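Local coordinates for protein protocatechuate decarboxylase (Klebsiella pneumoniae, PDB 5O3M) that decarboxylates protocatechuate (3,4-dihydroxybenzoate), as a prenylated-flavin-dependent enzyme of the UbiD family, and can also carboxylate catechols in the para position, at residues M79-K84 against H88-V93; P158-I163 against F168-L173; E423-F428 against I433-T438. All blocks are in the same frame, centred on the assembly; numbering follows the deposited sequence.

Contact 1: M79-K84 against H88-V93; sequences MFNNIK and HSRILV
Ile83 lies across Ile91 at about a right angle, and this is the tightest side-chain packing across the contact: Ile83 CD1 is 3.5 Å from Ile91 CD1 and just as near its CG1. The bend of Ile83 at chi2 (-67°) puts CD1 there. Alongside, the Phe80 ring turns its edge to Val93, with CE1 4.0 Å from CG2. Helix 54-62 covers Phe80, Ile91 and Val93 through Leu55, Val58 and Tyr59. The backbones are joined directly: Phe80 N donates to Ile91 O at 2.7 Å, nearly straight at 171°, and Ile91 N returns a bond of 2.9 Å to Phe80 O. They form the hydrogen-bonded pair of an antiparallel hairpin, whose strands 77-80 and 91-93 are central in a four-stranded mixed sheet. On the other face, beneath helix 28-36, Met79 has CG anti to the backbone N (chi1 -177°) and bends at chi2 and chi3, setting SD 3.9 Å from Leu92 CB. The looser side is polar: past Phe80 and Ile91 the direct backbone bonds stop and water joins the chains, which part at Ile83 and Ser89. Asn81 and Arg90 run side by side, bridged by a water that donates to Asn81 OD1 (2.6 Å) and accepts from Arg90 NH1 (3.0 Å). Asn81 ND2 is held by Glu44 and Asp46, Arg90 NH2 by Asn334 O. A second water accepts from Ile83 N and sits 2.7 Å from Ser89 O.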
loop_
_atom_site.group_PDB
_atom_site.type_symbol
_atom_site.label_atom_id
_atom_site.label_comp_id
_atom_site.label_asym_id
_atom_site.label_seq_id
_atom_site.Cartn_x
_atom_site.Cartn_y
_atom_site.Cartn_z
ATOM N N MET A 79 -34.989 18.638 -35.113
ATOM C CA MET A 79 -36.388 19.026 -34.974
ATOM C C MET A 79 -37.268 17.915 -35.536
ATOM O O MET A 79 -37.122 17.532 -36.704
ATOM C CB MET A 79 -36.665 20.352 -35.683
ATOM C CG MET A 79 -38.105 20.892 -35.539
ATOM S SD MET A 79 -38.448 21.612 -33.916
ATOM C CE MET A 79 -37.583 23.181 -34.018
ATOM N N PHE A 80 -38.178 17.399 -34.698
ATOM C CA PHE A 80 -39.189 16.427 -35.116
ATOM C C PHE A 80 -40.498 17.175 -35.378
ATOM O O PHE A 80 -41.155 17.649 -34.439
ATOM C CB PHE A 80 -39.366 15.340 -34.053
ATOM C CG PHE A 80 -38.177 14.436 -33.908
ATOM C CD1 PHE A 80 -37.097 14.806 -33.109
ATOM C CD2 PHE A 80 -38.120 13.225 -34.579
ATOM C CE1 PHE A 80 -35.979 13.966 -32.963
ATOM C CE2 PHE A 80 -36.993 12.378 -34.444
ATOM C CZ PHE A 80 -35.930 12.756 -33.639
ATOM N N ASN A 81 -40.877 17.283 -36.653
ATOM C CA ASN A 81 -42.053 18.061 -37.033
ATOM C C ASN A 81 -43.355 17.280 -36.956
ATOM O O ASN A 81 -44.422 17.892 -36.859
ATOM C CB ASN A 81 -41.914 18.592 -38.466
ATOM C CG ASN A 81 -40.925 19.723 -38.579
ATOM O OD1 ASN A 81 -40.762 20.521 -37.649
ATOM N ND2 ASN A 81 -40.262 19.812 -39.730
ATOM N N ASN A 82 -43.302 15.959 -37.038
ATOM C CA ASN A 82 -44.497 15.129 -37.183
ATOM C C ASN A 82 -44.548 14.220 -35.959
ATOM O O ASN A 82 -43.816 13.230 -35.884
ATOM C CB ASN A 82 -44.441 14.348 -38.494
ATOM C CG ASN A 82 -45.710 13.565 -38.782
ATOM O OD1 ASN A 82 -46.611 13.447 -37.945
ATOM N ND2 ASN A 82 -45.777 13.007 -39.983
ATOM N N ILE A 83 -45.408 14.569 -35.007
ATOM C CA ILE A 83 -45.469 13.939 -33.695
ATOM C C ILE A 83 -46.772 13.161 -33.611
ATOM O O ILE A 83 -47.853 13.759 -33.574
ATOM C CB ILE A 83 -45.390 14.978 -32.569
ATOM C CG1 ILE A 83 -44.249 15.979 -32.814
ATOM C CG2 ILE A 83 -45.274 14.278 -31.205
ATOM C CD1 ILE A 83 -42.826 15.384 -32.739
ATOM N N LYS A 84 -46.681 11.833 -33.545
ATOM C CA LYS A 84 -47.888 11.016 -33.463
ATOM C C LYS A 84 -48.725 11.413 -32.251
ATOM O O LYS A 84 -48.217 11.504 -31.126
ATOM C CB LYS A 84 -47.534 9.533 -33.391
ATOM C CG LYS A 84 -46.747 9.006 -34.575
ATOM C CD LYS A 84 -46.798 7.487 -34.608
ATOM C CE LYS A 84 -45.755 6.914 -35.541
ATOM N NZ LYS A 84 -45.982 5.463 -35.736
ATOM N N HIS A 88 -50.174 19.299 -33.947
ATOM C CA HIS A 88 -49.798 20.703 -33.981
ATOM C C HIS A 88 -48.436 20.981 -33.360
ATOM O O HIS A 88 -48.031 22.142 -33.267
ATOM C CB HIS A 88 -50.876 21.532 -33.292
ATOM C CG HIS A 88 -52.199 21.443 -33.979
ATOM N ND1 HIS A 88 -52.389 21.871 -35.278
ATOM C CD2 HIS A 88 -53.386 20.936 -33.570
ATOM C CE1 HIS A 88 -53.639 21.641 -35.634
ATOM N NE2 HIS A 88 -54.266 21.081 -34.614
ATOM N N SER A 89 -47.711 19.951 -32.959
ATOM C CA SER A 89 -46.523 20.138 -32.154
ATOM C C SER A 89 -45.281 19.858 -32.985
ATOM O O SER A 89 -45.343 19.302 -34.086
ATOM C CB SER A 89 -46.566 19.228 -30.920
ATOM O OG SER A 89 -47.814 19.354 -30.245
ATOM N N ARG A 90 -44.146 20.267 -32.442
ATOM C CA ARG A 90 -42.863 19.875 -32.994
ATOM C C ARG A 90 -41.873 19.887 -31.844
ATOM O O ARG A 90 -41.995 20.697 -30.923
ATOM C CB ARG A 90 -42.424 20.797 -34.139
ATOM C CG ARG A 90 -42.600 22.281 -33.859
ATOM C CD ARG A 90 -42.063 23.136 -35.015
ATOM N NE ARG A 90 -42.279 24.566 -34.804
ATOM C CZ ARG A 90 -41.532 25.521 -35.354
ATOM N NH1 ARG A 90 -40.510 25.202 -36.138
ATOM N NH2 ARG A 90 -41.794 26.794 -35.109
ATOM N N ILE A 91 -40.910 18.971 -31.886
ATOM C CA ILE A 91 -40.031 18.713 -30.750
ATOM C C ILE A 91 -38.593 18.940 -31.183
ATOM O O ILE A 91 -38.160 18.442 -32.231
ATOM C CB ILE A 91 -40.228 17.288 -30.199
ATOM C CG1 ILE A 91 -41.714 17.053 -29.863
ATOM C CG2 ILE A 91 -39.279 17.019 -29.000
ATOM C CD1 ILE A 91 -42.018 15.670 -29.344
ATOM N N LEU A 92 -37.859 19.698 -30.380
ATOM C CA LEU A 92 -36.453 19.961 -30.620
ATOM C C LEU A 92 -35.636 19.343 -29.498
ATOM O O LEU A 92 -35.939 19.546 -28.319
ATOM C CB LEU A 92 -36.186 21.461 -30.708
ATOM C CG LEU A 92 -34.731 21.919 -30.727
ATOM C CD1 LEU A 92 -34.103 21.720 -32.111
ATOM C CD2 LEU A 92 -34.698 23.364 -30.286
ATOM N N VAL A 93 -34.597 18.598 -29.870
ATOM C CA VAL A 93 -33.667 18.003 -28.921
ATOM C C VAL A 93 -32.247 18.271 -29.413
ATOM O O VAL A 93 -32.013 18.468 -30.613
ATOM C CB VAL A 93 -33.922 16.484 -28.739
ATOM C CG1 VAL A 93 -35.288 16.230 -28.100
ATOM C CG2 VAL A 93 -33.806 15.753 -30.077
HETATM O O HOH W 1 -39.795 22.883 -37.984
HETATM O O HOH W 2 -46.816 17.235 -35.052
#

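Contact 2: P158-I163 against F168-L173; sequences PTNTPI and FFCLGL. With 9JE (pentane-1,5-diol), chain G.
Phe168 and Pro158 meet through their flat peptide groups and not through an aromatic face: Phe168 N donates to Pro158 O at 3.1 Å, from above the carbonyl plane, 42° out of it. Alongside, CD of the Pro158 ring sits 3.6 Å from Phe168 O. The phenyl ring of Phe168 goes elsewhere, to Cys193 of strand 185-196 and to Glu297, leaving CB 4.0 Å from Pro158 O. Farther along, Asn160 ND2 loosely approaches Cys170 SG at 4.4 Å, while Asn160 OD1 accepts from the amide of Gly342. That sulfur is anti to its carbonyl carbon (chi1 -67°), on the backbone N side. The loop then folds into an ST turn, Ile163 N donating to Thr161 OG1 at 3.2 Å, and there it packs on Pro497 and Phe498 of the second subunit. It meets the start of strand 168-177 in the Rift-related antiparallel sheet. Cys170 N on this strand is bonded to Thr339 OG1, and its carbonyl faces a pocket lined also by Leu340, His347, Leu350 and Ala351. There the bound pentane-1,5-diol donates from O07 to Cys170 O at 2.8 Å, so the polar grip that Cys170 offers the alcohol comes from its main-chain carbonyl and not from its thiol.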
loop_
_atom_site.group_PDB
_atom_site.type_symbol
_atom_site.label_atom_id
_atom_site.label_comp_id
_atom_site.label_asym_id
_atom_site.label_seq_id
_atom_site.Cartn_x
_atom_site.Cartn_y
_atom_site.Cartn_z
ATOM N N PRO A 158 -41.812 13.919 -24.140
ATOM C CA PRO A 158 -41.157 12.660 -24.523
ATOM C C PRO A 158 -40.720 11.849 -23.313
ATOM O O PRO A 158 -40.383 12.400 -22.262
ATOM C CB PRO A 158 -39.939 13.122 -25.333
ATOM C CG PRO A 158 -40.235 14.507 -25.738
ATOM C CD PRO A 158 -41.100 15.091 -24.663
ATOM N N THR A 159 -40.746 10.518 -23.471
ATOM C CA THR A 159 -40.128 9.585 -22.531
ATOM C C THR A 159 -38.828 9.080 -23.139
ATOM O O THR A 159 -38.808 8.634 -24.293
ATOM C CB THR A 159 -41.024 8.387 -22.207
ATOM O OG1 THR A 159 -41.149 7.573 -23.374
ATOM C CG2 THR A 159 -42.411 8.815 -21.734
ATOM N N ASN A 160 -37.752 9.140 -22.351
ATOM C CA ASN A 160 -36.422 8.797 -22.854
ATOM C C ASN A 160 -36.266 7.298 -23.087
ATOM O O ASN A 160 -35.696 6.887 -24.104
ATOM C CB ASN A 160 -35.352 9.293 -21.887
ATOM C CG ASN A 160 -34.740 10.599 -22.327
ATOM O OD1 ASN A 160 -33.570 10.645 -22.711
ATOM N ND2 ASN A 160 -35.527 11.667 -22.286
ATOM N N THR A 161 -36.733 6.467 -22.159
ATOM C CA THR A 161 -36.667 5.023 -22.311
ATOM C C THR A 161 -38.006 4.406 -21.946
ATOM O O THR A 161 -38.815 5.017 -21.241
ATOM C CB THR A 161 -35.570 4.389 -21.438
ATOM O OG1 THR A 161 -36.044 4.207 -20.084
ATOM C CG2 THR A 161 -34.300 5.247 -21.460
ATOM N N PRO A 162 -38.252 3.174 -22.395
ATOM C CA PRO A 162 -39.512 2.491 -22.045
ATOM C C PRO A 162 -39.731 2.268 -20.552
ATOM O O PRO A 162 -40.860 1.951 -20.168
ATOM C CB PRO A 162 -39.401 1.152 -22.792
ATOM C CG PRO A 162 -38.423 1.438 -23.949
ATOM C CD PRO A 162 -37.440 2.422 -23.375
ATOM N N ILE A 163 -38.721 2.406 -19.701
ATOM C CA ILE A 163 -38.884 2.110 -18.280
ATOM C C ILE A 163 -38.845 3.384 -17.436
ATOM O O ILE A 163 -38.565 3.325 -16.239
ATOM C CB ILE A 163 -37.838 1.089 -17.787
ATOM C CG1 ILE A 163 -36.412 1.629 -17.983
ATOM C CG2 ILE A 163 -38.027 -0.239 -18.492
ATOM C CD1 ILE A 163 -35.310 0.850 -17.233
ATOM N N PHE A 168 -41.684 13.185 -19.564
ATOM C CA PHE A 168 -40.884 14.245 -18.946
ATOM C C PHE A 168 -40.759 15.486 -19.826
ATOM O O PHE A 168 -40.694 15.391 -21.057
ATOM C CB PHE A 168 -39.454 13.758 -18.621
ATOM C CG PHE A 168 -39.339 13.020 -17.316
ATOM C CD1 PHE A 168 -39.679 11.672 -17.232
ATOM C CD2 PHE A 168 -38.872 13.667 -16.179
ATOM C CE1 PHE A 168 -39.573 10.989 -16.031
ATOM C CE2 PHE A 168 -38.753 12.983 -14.968
ATOM C CZ PHE A 168 -39.112 11.645 -14.900
ATOM N N PHE A 169 -40.716 16.651 -19.179
ATOM C CA PHE A 169 -40.044 17.830 -19.711
ATOM C C PHE A 169 -38.699 17.942 -19.004
ATOM O O PHE A 169 -38.648 17.983 -17.766
ATOM C CB PHE A 169 -40.861 19.107 -19.490
ATOM C CG PHE A 169 -42.295 19.019 -19.990
ATOM C CD1 PHE A 169 -42.581 19.052 -21.348
ATOM C CD2 PHE A 169 -43.348 18.919 -19.095
ATOM C CE1 PHE A 169 -43.894 18.975 -21.804
ATOM C CE2 PHE A 169 -44.650 18.837 -19.539
ATOM C CZ PHE A 169 -44.925 18.878 -20.902
ATOM N N CYS A 170 -37.615 17.979 -19.781
ATOM C CA CYS A 170 -36.266 17.917 -19.222
ATOM C C CYS A 170 -35.515 19.236 -19.262
ATOM O O CYS A 170 -34.398 19.306 -18.746
ATOM C CB CYS A 170 -35.433 16.847 -19.942
ATOM S SG CYS A 170 -35.998 15.144 -19.644
ATOM N N LEU A 171 -36.082 20.287 -19.844
ATOM C CA LEU A 171 -35.374 21.562 -19.920
ATOM C C LEU A 171 -36.253 22.691 -19.404
ATOM O O LEU A 171 -36.391 23.744 -20.028
ATOM C CB LEU A 171 -34.892 21.824 -21.344
ATOM C CG LEU A 171 -33.586 21.129 -21.737
ATOM C CD1 LEU A 171 -33.225 21.460 -23.152
ATOM C CD2 LEU A 171 -32.434 21.524 -20.784
ATOM N N GLY A 172 -36.860 22.479 -18.234
ATOM C CA GLY A 172 -37.739 23.463 -17.634
ATOM C C GLY A 172 -37.021 24.475 -16.763
ATOM O O GLY A 172 -36.431 24.119 -15.734
ATOM N N LEU A 173 -37.063 25.744 -17.159
ATOM C CA LEU A 173 -36.428 26.815 -16.394
ATOM C C LEU A 173 -37.472 27.446 -15.473
ATOM O O LEU A 173 -38.394 28.137 -15.928
ATOM C CB LEU A 173 -35.800 27.849 -17.321
ATOM C CG LEU A 173 -34.986 28.935 -16.619
ATOM C CD1 LEU A 173 -33.496 28.519 -16.472
ATOM C CD2 LEU A 173 -35.119 30.249 -17.375
HETATM C C02 9JE G . -28.238 20.845 -14.856
HETATM C C03 9JE G . -28.633 20.776 -16.319
HETATM C C04 9JE G . -29.138 19.402 -16.753
HETATM C C05 9JE G . -30.652 19.352 -16.986
HETATM C C06 9JE G . -31.185 17.933 -17.230
HETATM O O01 9JE G . -26.878 21.170 -14.782
HETATM O O07 9JE G . -32.597 17.909 -17.187
#

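Contact 3: E423-F428 against I433-T438; sequences EDVDIF and ILWAMT. With 9JE (pentane-1,5-diol), chain H.
Ile427 and Ile433 bring the two backbones nearest, CA to CA 6.2 Å, where the irregular chain leaving strand 417-422 passes beside helix 430-439. Ile433 stretches out along chi2, and its CD1 ends 3.2 Å from Ile427 O, a snug approach of methyl to carbonyl oxygen. Val425 makes the apolar contacts with the helix. With CG1 anti to the backbone nitrogen (chi1 -178°), its other methyl, CG2, meets the indole of Trp435 at the edge and in plane, 4.0 Å from CZ3, and also lies 4.2 Å from Ala436 CB. The indole is fixed from elsewhere as well: NE1 donates to Pro311 O of the second subunit, and Arg495 makes a cation-pi contact with the ring. Between Val425 and Ile427, Asp426 folds back in an Asx turn, its OD2 taking the N-H of Phe428 at 3.0 Å from above the carboxylate plane, 43° out of it; its backbone N is hydrogen-bonded to Asp432 OD1. At the start of the loop the acidic pair Glu423 and Asp424 borders the second pentane-1,5-diol, Glu423 OE2 lying 3.2 Å from C05 and Asp424 OD2 3.6 Å from C04. Asp424 OD2 also forms a salt bridge with Arg440, which probably steadies its charge, and Lys490 NZ is hydrogen-bonded to the diol. This is the loop of a beta-alpha connection at the C-terminal end of strand 417-422, the middle strand of the five-stranded mixed sheet of the UbiD C-terminal domain; Val425 faces the helix, Ile427 the sheet, and the acidic end the diol pocket.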
loop_
_atom_site.group_PDB
_atom_site.type_symbol
_atom_site.label_atom_id
_atom_site.label_comp_id
_atom_site.label_asym_id
_atom_site.label_seq_id
_atom_site.Cartn_x
_atom_site.Cartn_y
_atom_site.Cartn_z
ATOM N N GLU A 423 1.022 20.749 -21.355
ATOM C CA GLU A 423 0.420 21.615 -22.357
ATOM C C GLU A 423 0.522 21.062 -23.770
ATOM O O GLU A 423 -0.076 21.650 -24.669
ATOM C CB GLU A 423 1.044 23.013 -22.317
ATOM C CG GLU A 423 2.470 23.084 -22.845
ATOM C CD GLU A 423 3.530 22.860 -21.763
ATOM O OE1 GLU A 423 3.224 22.276 -20.697
ATOM O OE2 GLU A 423 4.683 23.273 -21.993
ATOM N N ASP A 424 1.234 19.951 -23.992
ATOM C CA ASP A 424 1.310 19.339 -25.316
ATOM C C ASP A 424 0.361 18.152 -25.472
ATOM O O ASP A 424 0.515 17.355 -26.402
ATOM C CB ASP A 424 2.752 18.910 -25.638
ATOM C CG ASP A 424 3.298 17.890 -24.639
ATOM O OD1 ASP A 424 2.632 17.661 -23.602
ATOM O OD2 ASP A 424 4.380 17.312 -24.891
ATOM N N VAL A 425 -0.605 18.005 -24.573
ATOM C CA VAL A 425 -1.602 16.942 -24.649
ATOM C C VAL A 425 -2.955 17.594 -24.871
ATOM O O VAL A 425 -3.324 18.527 -24.151
ATOM C CB VAL A 425 -1.636 16.074 -23.375
ATOM C CG1 VAL A 425 -2.667 14.950 -23.547
ATOM C CG2 VAL A 425 -0.243 15.504 -23.020
ATOM N N ASP A 426 -3.701 17.094 -25.846
ATOM C CA ASP A 426 -5.006 17.671 -26.175
ATOM C C ASP A 426 -6.053 17.094 -25.222
ATOM O O ASP A 426 -6.470 15.937 -25.364
ATOM C CB ASP A 426 -5.359 17.382 -27.634
ATOM C CG ASP A 426 -6.717 17.984 -28.041
ATOM O OD1 ASP A 426 -7.055 17.931 -29.243
ATOM O OD2 ASP A 426 -7.430 18.527 -27.169
ATOM N N ILE A 427 -6.476 17.888 -24.236
ATOM C CA ILE A 427 -7.343 17.325 -23.206
ATOM C C ILE A 427 -8.729 16.976 -23.734
ATOM O O ILE A 427 -9.447 16.219 -23.080
ATOM C CB ILE A 427 -7.500 18.267 -22.005
ATOM C CG1 ILE A 427 -8.127 19.594 -22.457
ATOM C CG2 ILE A 427 -6.160 18.427 -21.246
ATOM C CD1 ILE A 427 -8.286 20.581 -21.309
ATOM N N PHE A 428 -9.133 17.511 -24.883
ATOM C CA PHE A 428 -10.417 17.177 -25.503
ATOM C C PHE A 428 -10.343 15.949 -26.394
ATOM O O PHE A 428 -11.348 15.597 -27.014
ATOM C CB PHE A 428 -10.935 18.369 -26.311
ATOM C CG PHE A 428 -11.081 19.603 -25.486
ATOM C CD1 PHE A 428 -12.152 19.731 -24.606
ATOM C CD2 PHE A 428 -10.125 20.616 -25.548
ATOM C CE1 PHE A 428 -12.284 20.867 -23.811
ATOM C CE2 PHE A 428 -10.238 21.742 -24.760
ATOM C CZ PHE A 428 -11.322 21.870 -23.884
ATOM N N ILE A 433 -5.337 11.719 -24.126
ATOM C CA ILE A 433 -5.343 11.473 -22.684
ATOM C C ILE A 433 -4.801 10.081 -22.378
ATOM O O ILE A 433 -3.891 9.921 -21.566
ATOM C CB ILE A 433 -6.761 11.648 -22.109
ATOM C CG1 ILE A 433 -7.284 13.081 -22.332
ATOM C CG2 ILE A 433 -6.794 11.245 -20.635
ATOM C CD1 ILE A 433 -8.805 13.235 -22.068
ATOM N N LEU A 434 -5.353 9.052 -23.019
ATOM C CA LEU A 434 -4.842 7.701 -22.797
ATOM C C LEU A 434 -3.364 7.579 -23.175
ATOM O O LEU A 434 -2.628 6.784 -22.577
ATOM C CB LEU A 434 -5.697 6.688 -23.571
ATOM C CG LEU A 434 -7.073 6.472 -22.914
ATOM C CD1 LEU A 434 -8.024 5.664 -23.769
ATOM C CD2 LEU A 434 -6.936 5.805 -21.502
ATOM N N TRP A 435 -2.909 8.345 -24.166
ATOM C CA TRP A 435 -1.492 8.337 -24.513
ATOM C C TRP A 435 -0.653 8.873 -23.363
ATOM O O TRP A 435 0.432 8.355 -23.078
ATOM C CB TRP A 435 -1.255 9.164 -25.783
ATOM C CG TRP A 435 0.195 9.387 -26.105
ATOM C CD1 TRP A 435 1.032 8.526 -26.752
ATOM C CD2 TRP A 435 0.988 10.535 -25.761
ATOM N NE1 TRP A 435 2.288 9.075 -26.851
ATOM C CE2 TRP A 435 2.288 10.305 -26.245
ATOM C CE3 TRP A 435 0.716 11.742 -25.105
ATOM C CZ2 TRP A 435 3.325 11.242 -26.096
ATOM C CZ3 TRP A 435 1.747 12.667 -24.945
ATOM C CH2 TRP A 435 3.039 12.405 -25.443
ATOM N N ALA A 436 -1.131 9.919 -22.690
ATOM C CA ALA A 436 -0.371 10.432 -21.560
ATOM C C ALA A 436 -0.393 9.443 -20.403
ATOM O O ALA A 436 0.588 9.349 -19.655
ATOM C CB ALA A 436 -0.914 11.797 -21.117
ATOM N N MET A 437 -1.499 8.698 -20.257
ATOM C CA MET A 437 -1.614 7.626 -19.281
ATOM C C MET A 437 -0.754 6.434 -19.630
ATOM O O MET A 437 -0.609 5.533 -18.797
ATOM C CB MET A 437 -3.061 7.159 -19.171
ATOM C CG MET A 437 -4.054 8.266 -18.944
ATOM S SD MET A 437 -5.319 7.705 -17.792
ATOM C CE MET A 437 -4.377 7.870 -16.291
ATOM N N THR A 438 -0.205 6.387 -20.839
ATOM C CA THR A 438 0.578 5.237 -21.276
ATOM C C THR A 438 2.085 5.486 -21.243
ATOM O O THR A 438 2.854 4.607 -20.820
ATOM C CB THR A 438 0.131 4.846 -22.688
ATOM O OG1 THR A 438 -1.274 4.560 -22.668
ATOM C CG2 THR A 438 0.927 3.639 -23.237
HETATM C C02 9JE H . 5.895 17.976 -21.654
HETATM C C03 9JE H . 5.670 19.378 -22.191
HETATM C C04 9JE H . 6.560 19.780 -23.360
HETATM C C05 9JE H . 5.887 21.030 -23.981
HETATM C C06 9JE H . 6.757 21.590 -25.098
HETATM O O01 9JE H . 7.010 18.102 -20.801
HETATM O O07 9JE H . 7.521 20.449 -25.545
#

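How the contacts relate
Following the chain from the N terminus, contact 1 comes first and closes the loop of the hairpin between strands 77-80 and 91-93. Contact 2 follows, closing the loop that leads into strand 168-177 of the Rift-related domain; the two touch, Ile91 CD1 packing 4.2 Å from Pro158 CG, so the N-terminal and Rift-related regions meet here. Contact 3 comes much later, where strand 417-422 passes into helix 430-439 of the C-terminal domain, its centre about 35 Å from that of contact 2 across the chain's centre. The three follow in series, neither nesting nor crossing. Contacts 2 and 3 each border a different bound diol, and both reach the second subunit.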